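Local coordinates for protein metallo-beta-lactamase (Chryseobacterium indologenes, PDB 3L6N) that hydrolyses the beta-lactam ring of penicillins, cephalosporins and carbapenems as a zinc-dependent class B beta-lactamase, conferring resistance to these antibiotics, at residues Met34-Thr38 with Ile61-Leu67; Lys100-Phe104 with Thr140-Val144. Residue numbers count along the deposited sequence, not the author numbering.

Contact 1 (Met34-Thr38 with Ile61-Leu67)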
loop_
_atom_site.group_PDB
_atom_site.type_symbol
_atom_site.label_atom_id
_atom_site.label_comp_id
_atom_site.label_asym_id
_atom_site.label_seq_id
_atom_site.Cartn_x
_atom_site.Cartn_y
_atom_site.Cartn_z
ATOM N N MET A 34 2.422 -1.221 4.515
ATOM C CA MET A 34 2.399 -2.397 5.383
ATOM C C MET A 34 3.589 -3.286 5.094
ATOM O O MET A 34 4.178 -3.225 4.017
ATOM C CB MET A 34 1.097 -3.192 5.182
ATOM C CG MET A 34 -0.133 -2.366 5.455
ATOM S SD MET A 34 -1.639 -3.338 5.613
ATOM C CE MET A 34 -1.499 -3.951 7.301
ATOM N N TYR A 35 3.940 -4.114 6.067
ATOM C CA TYR A 35 4.798 -5.250 5.767
ATOM C C TYR A 35 4.374 -6.504 6.501
ATOM O O TYR A 35 3.751 -6.437 7.548
ATOM C CB TYR A 35 6.288 -4.925 5.968
ATOM C CG TYR A 35 6.828 -4.792 7.384
ATOM C CD1 TYR A 35 7.049 -5.916 8.191
ATOM C CD2 TYR A 35 7.205 -3.535 7.886
ATOM C CE1 TYR A 35 7.612 -5.792 9.491
ATOM C CE2 TYR A 35 7.740 -3.404 9.160
ATOM C CZ TYR A 35 7.951 -4.518 9.954
ATOM O OH TYR A 35 8.503 -4.367 11.201
ATOM N N LEU A 36 4.702 -7.653 5.927
ATOM C CA LEU A 36 4.264 -8.930 6.489
ATOM C C LEU A 36 5.474 -9.820 6.715
ATOM O O LEU A 36 6.215 -10.111 5.784
ATOM C CB LEU A 36 3.269 -9.603 5.534
ATOM C CG LEU A 36 2.683 -10.969 5.922
ATOM C CD1 LEU A 36 1.890 -10.912 7.206
ATOM C CD2 LEU A 36 1.815 -11.472 4.760
ATOM N N VAL A 37 5.679 -10.226 7.970
ATOM C CA VAL A 37 6.791 -11.121 8.312
ATOM C C VAL A 37 6.362 -12.534 7.943
ATOM O O VAL A 37 5.254 -12.931 8.269
ATOM C CB VAL A 37 7.101 -11.074 9.802
ATOM C CG1 VAL A 37 8.224 -12.030 10.130
ATOM C CG2 VAL A 37 7.505 -9.647 10.205
ATOM N N THR A 38 7.224 -13.252 7.234
ATOM C CA THR A 38 6.945 -14.655 6.881
ATOM C C THR A 38 8.152 -15.486 7.270
ATOM O O THR A 38 9.214 -14.942 7.559
ATOM C CB THR A 38 6.644 -14.859 5.357
ATOM O OG1 THR A 38 7.860 -15.099 4.633
ATOM C CG2 THR A 38 5.900 -13.651 4.748
ATOM N N ILE A 61 14.128 -3.436 9.615
ATOM C CA ILE A 61 13.448 -4.726 9.555
ATOM C C ILE A 61 14.402 -5.886 9.884
ATOM O O ILE A 61 14.030 -6.806 10.617
ATOM C CB ILE A 61 12.749 -4.914 8.182
ATOM C CG1 ILE A 61 11.562 -3.951 8.061
ATOM C CG2 ILE A 61 12.296 -6.376 7.959
ATOM C CD1 ILE A 61 10.968 -3.853 6.638
ATOM N N LYS A 62 15.634 -5.830 9.370
ATOM C CA LYS A 62 16.636 -6.849 9.688
ATOM C C LYS A 62 16.948 -6.904 11.184
ATOM O O LYS A 62 17.038 -7.982 11.775
ATOM C CB LYS A 62 17.923 -6.620 8.869
ATOM C CG LYS A 62 19.104 -7.521 9.280
ATOM C CD LYS A 62 18.812 -9.004 9.092
ATOM C CE LYS A 62 20.028 -9.846 9.511
ATOM N NZ LYS A 62 19.801 -11.305 9.259
ATOM N N LYS A 63 17.115 -5.742 11.801
ATOM C CA LYS A 63 17.406 -5.688 13.239
ATOM C C LYS A 63 16.220 -6.188 14.079
ATOM O O LYS A 63 16.410 -6.891 15.082
ATOM C CB LYS A 63 17.795 -4.260 13.633
ATOM C CG LYS A 63 18.227 -4.074 15.079
ATOM C CD LYS A 63 18.641 -2.622 15.285
ATOM C CE LYS A 63 18.797 -2.277 16.752
ATOM N NZ LYS A 63 19.180 -0.841 16.895
ATOM N N ARG A 64 15.006 -5.837 13.651
ATOM C CA ARG A 64 13.782 -6.177 14.373
ATOM C C ARG A 64 13.452 -7.656 14.273
ATOM O O ARG A 64 13.089 -8.279 15.269
ATOM C CB ARG A 64 12.598 -5.359 13.831
ATOM C CG ARG A 64 11.351 -5.385 14.698
ATOM C CD ARG A 64 10.416 -4.270 14.222
ATOM N NE ARG A 64 9.156 -4.205 14.967
ATOM C CZ ARG A 64 8.722 -3.134 15.626
ATOM N NH1 ARG A 64 9.457 -2.026 15.665
ATOM N NH2 ARG A 64 7.547 -3.168 16.244
ATOM N N HIS A 65 13.587 -8.205 13.071
ATOM C CA HIS A 65 13.080 -9.550 12.785
ATOM C C HIS A 65 14.138 -10.571 12.403
ATOM O O HIS A 65 13.829 -11.755 12.275
ATOM C CB HIS A 65 12.030 -9.477 11.676
ATOM C CG HIS A 65 10.917 -8.526 11.969
ATOM N ND1 HIS A 65 9.981 -8.758 12.956
ATOM C CD2 HIS A 65 10.594 -7.334 11.412
ATOM C CE1 HIS A 65 9.125 -7.752 12.990
ATOM N NE2 HIS A 65 9.468 -6.881 12.057
ATOM N N ASN A 66 15.371 -10.109 12.215
ATOM C CA ASN A 66 16.476 -10.961 11.742
ATOM C C ASN A 66 16.206 -11.574 10.363
ATOM O O ASN A 66 16.713 -12.660 10.022
ATOM C CB ASN A 66 16.796 -12.041 12.787
ATOM C CG ASN A 66 18.263 -12.415 12.801
ATOM O OD1 ASN A 66 19.071 -11.812 12.102
ATOM N ND2 ASN A 66 18.620 -13.409 13.617
ATOM N N LEU A 67 15.392 -10.866 9.586
ATOM C CA LEU A 67 14.979 -11.308 8.261
ATOM C C LEU A 67 15.154 -10.217 7.219
ATOM O O LEU A 67 15.026 -9.029 7.526
ATOM C CB LEU A 67 13.522 -11.768 8.288
ATOM C CG LEU A 67 13.291 -13.106 8.996
ATOM C CD1 LEU A 67 11.821 -13.273 9.344
ATOM C CD2 LEU A 67 13.780 -14.268 8.148
#
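Start with Tyr35, which gives up more surface here than any other residue. It sits on a strand that crosses the last turn of the helix at 44°, with the short axes 11.4 Å apart, so side chains do most of the bridging. With chi1 near +60° (p) the ring reaches across to the helix. Tyr35 OH lies 2.8 Å from His65 NE2 in a hydrogen bond in which either partner could be the donor. The two rings meet rim to rim, centroids 5.5 Å apart and planes at 77°, so the bond runs between edges rather than through a stack. Ile61 CD1 covers one face of the tyrosine ring, a CH-pi contact 4.2 Å from its centroid.

Two residues on, Val37 points the same way, as strand alternation requires. Its CG2 stands almost straight above the His65 ring, 3.7 Å from the centroid, while Val37 CG1 packs against Leu67 CD1 at 3.9 Å. After His65 the chain leaves the helix at Asn66, which has positive phi, and Leu67 comes back against the strand; Leu67 CD1 also lies 3.6 Å from Thr38 O.

His16, on the neighbouring strand, stacks on Tyr35 and meets the His65 ring as well. This is helix-on-sheet packing on the outer side of the alpha-beta/beta-alpha sandwich of metallo-beta-lactamases, away from the zinc site.

Contact 2 (Lys100-Phe104 with Thr140-Val144); sequences KTNEF and TADNV
In this metallo-beta-lactamase fold, a turn of helix meets the loop that follows zinc ligand His139, beside the active site. Residues 100-104 are regular alpha-helix (phi/psi near -63/-42), with Phe104 N hydrogen-bonded to Lys100 O at 3.1 Å. Lys100 starts toward the loop, its CB 4.0 Å from Asp142 CB, but the end of its side chain leads away. Thr101 (chi1 m) sets the register, its CA 5.7 Å from that of Asp142, and its OG1 donates to Asp142 OD2 at 2.7 Å. Phe104 (chi1 m) presents its ring edge, CZ 4.0 Å from Ala141 CB and CE1 3.5 Å from Asp142 OD1.

The loop is extended at Thr140 (-140/176), turns through Ala141 (-75/-20) and Asp142 (-108/0), and extends again from Asn143 (-59/135). Asp142, chi1 p, also touches zinc ligand His76, and its OD2 takes a weak hydrogen bond from Ser77 N, so its carboxylate links helix, loop and metal-binding segment. Asn143 OD1 accepts Thr140 N at 3.1 Å, and Thr140 OG1 donates to Asp142 OD1 at 2.7 Å.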
loop_
_atom_site.group_PDB
_atom_site.type_symbol
_atom_site.label_atom_id
_atom_site.label_comp_id
_atom_site.label_asym_id
_atom_site.label_seq_id
_atom_site.Cartn_x
_atom_site.Cartn_y
_atom_site.Cartn_z
ATOM N N LYS A 100 -1.217 -3.120 -15.446
ATOM C CA LYS A 100 -1.621 -1.711 -15.552
ATOM C C LYS A 100 -0.636 -0.783 -14.850
ATOM O O LYS A 100 -0.259 0.264 -15.376
ATOM C CB LYS A 100 -3.035 -1.508 -14.988
ATOM C CG LYS A 100 -4.119 -2.247 -15.770
ATOM C CD LYS A 100 -4.411 -1.584 -17.118
ATOM C CE LYS A 100 -5.562 -2.287 -17.847
ATOM N NZ LYS A 100 -5.965 -1.578 -19.104
ATOM N N THR A 101 -0.219 -1.182 -13.654
ATOM C CA THR A 101 0.719 -0.380 -12.879
ATOM C C THR A 101 2.051 -0.284 -13.619
ATOM O O THR A 101 2.649 0.790 -13.695
ATOM C CB THR A 101 0.879 -0.965 -11.464
ATOM O OG1 THR A 101 -0.327 -0.714 -10.736
ATOM C CG2 THR A 101 2.043 -0.313 -10.711
ATOM N N ASN A 102 2.498 -1.404 -14.178
ATOM C CA ASN A 102 3.721 -1.402 -14.964
ATOM C C ASN A 102 3.630 -0.515 -16.189
ATOM O O ASN A 102 4.599 0.140 -16.527
ATOM C CB ASN A 102 4.131 -2.826 -15.357
ATOM C CG ASN A 102 4.857 -3.537 -14.234
ATOM O OD1 ASN A 102 5.520 -2.902 -13.411
ATOM N ND2 ASN A 102 4.742 -4.859 -14.193
ATOM N N GLU A 103 2.472 -0.494 -16.844
ATOM C CA GLU A 103 2.273 0.373 -18.001
ATOM C C GLU A 103 2.421 1.837 -17.608
ATOM O O GLU A 103 3.003 2.625 -18.352
ATOM C CB GLU A 103 0.901 0.135 -18.608
ATOM C CG GLU A 103 0.832 -1.110 -19.458
ATOM C CD GLU A 103 -0.587 -1.602 -19.651
ATOM O OE1 GLU A 103 -1.544 -0.912 -19.232
ATOM O OE2 GLU A 103 -0.743 -2.695 -20.231
ATOM N N PHE A 104 1.904 2.197 -16.431
ATOM C CA PHE A 104 2.050 3.560 -15.925
ATOM C C PHE A 104 3.501 3.884 -15.556
ATOM O O PHE A 104 3.994 4.960 -15.868
ATOM C CB PHE A 104 1.157 3.790 -14.701
ATOM C CG PHE A 104 -0.311 3.981 -15.018
ATOM C CD1 PHE A 104 -1.236 3.983 -13.977
ATOM C CD2 PHE A 104 -0.772 4.165 -16.325
ATOM C CE1 PHE A 104 -2.591 4.183 -14.210
ATOM C CE2 PHE A 104 -2.143 4.360 -16.585
ATOM C CZ PHE A 104 -3.058 4.370 -15.517
ATOM N N THR A 140 -6.705 6.117 -8.623
ATOM C CA THR A 140 -6.110 6.002 -9.953
ATOM C C THR A 140 -6.807 4.873 -10.713
ATOM O O THR A 140 -7.655 4.161 -10.150
ATOM C CB THR A 140 -4.620 5.643 -9.871
ATOM O OG1 THR A 140 -4.477 4.472 -9.059
ATOM C CG2 THR A 140 -3.800 6.798 -9.281
ATOM N N ALA A 141 -6.438 4.681 -11.981
ATOM C CA ALA A 141 -7.037 3.612 -12.778
ATOM C C ALA A 141 -6.501 2.238 -12.383
ATOM O O ALA A 141 -7.127 1.213 -12.670
ATOM C CB ALA A 141 -6.798 3.864 -14.273
ATOM N N ASP A 142 -5.338 2.220 -11.731
ATOM C CA ASP A 142 -4.631 0.970 -11.431
ATOM C C ASP A 142 -4.657 0.571 -9.955
ATOM O O ASP A 142 -4.072 -0.448 -9.573
ATOM C CB ASP A 142 -3.172 1.033 -11.930
ATOM C CG ASP A 142 -2.329 2.078 -11.185
ATOM O OD1 ASP A 142 -2.860 3.151 -10.837
ATOM O OD2 ASP A 142 -1.117 1.831 -10.970
ATOM N N ASN A 143 -5.295 1.374 -9.114
ATOM C CA ASN A 143 -5.243 1.074 -7.678
ATOM C C ASN A 143 -5.806 -0.299 -7.325
ATOM O O ASN A 143 -6.855 -0.703 -7.836
ATOM C CB ASN A 143 -5.829 2.195 -6.792
ATOM C CG ASN A 143 -7.250 2.633 -7.175
ATOM O OD1 ASN A 143 -7.640 3.745 -6.832
ATOM N ND2 ASN A 143 -8.029 1.770 -7.826
ATOM N N VAL A 144 -5.081 -1.008 -6.467
ATOM C CA VAL A 144 -5.503 -2.316 -5.976
ATOM C C VAL A 144 -5.486 -2.301 -4.451
ATOM O O VAL A 144 -4.858 -1.435 -3.844
ATOM C CB VAL A 144 -4.612 -3.463 -6.509
ATOM C CG1 VAL A 144 -4.815 -3.641 -8.011
ATOM C CG2 VAL A 144 -3.121 -3.216 -6.183
#

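In the fold
After strands 6-7 and 15-24, strand 27-38 leads through its hairpin partner 41-45 into helix 54-65, and contact 1 closes this short loop by bringing the helix end back onto strand 27-38. The chain then runs through strand 69-73 and the zinc ligands His76, His78 and Asp80 to helix 99-107, where contact 2 opens. Its larger loop carries strands 115-116, 122-125 and 128-133 and ends just past His139. Contacts 1 and 2 are thus in series, on opposite sides of the chain's centre, their centres about 27 Å apart. Contact 1 joins the seven-stranded sheet to an outer helix; contact 2 ties helix 99-107 to a loop between strands of the five-stranded sheet, beside the zinc site.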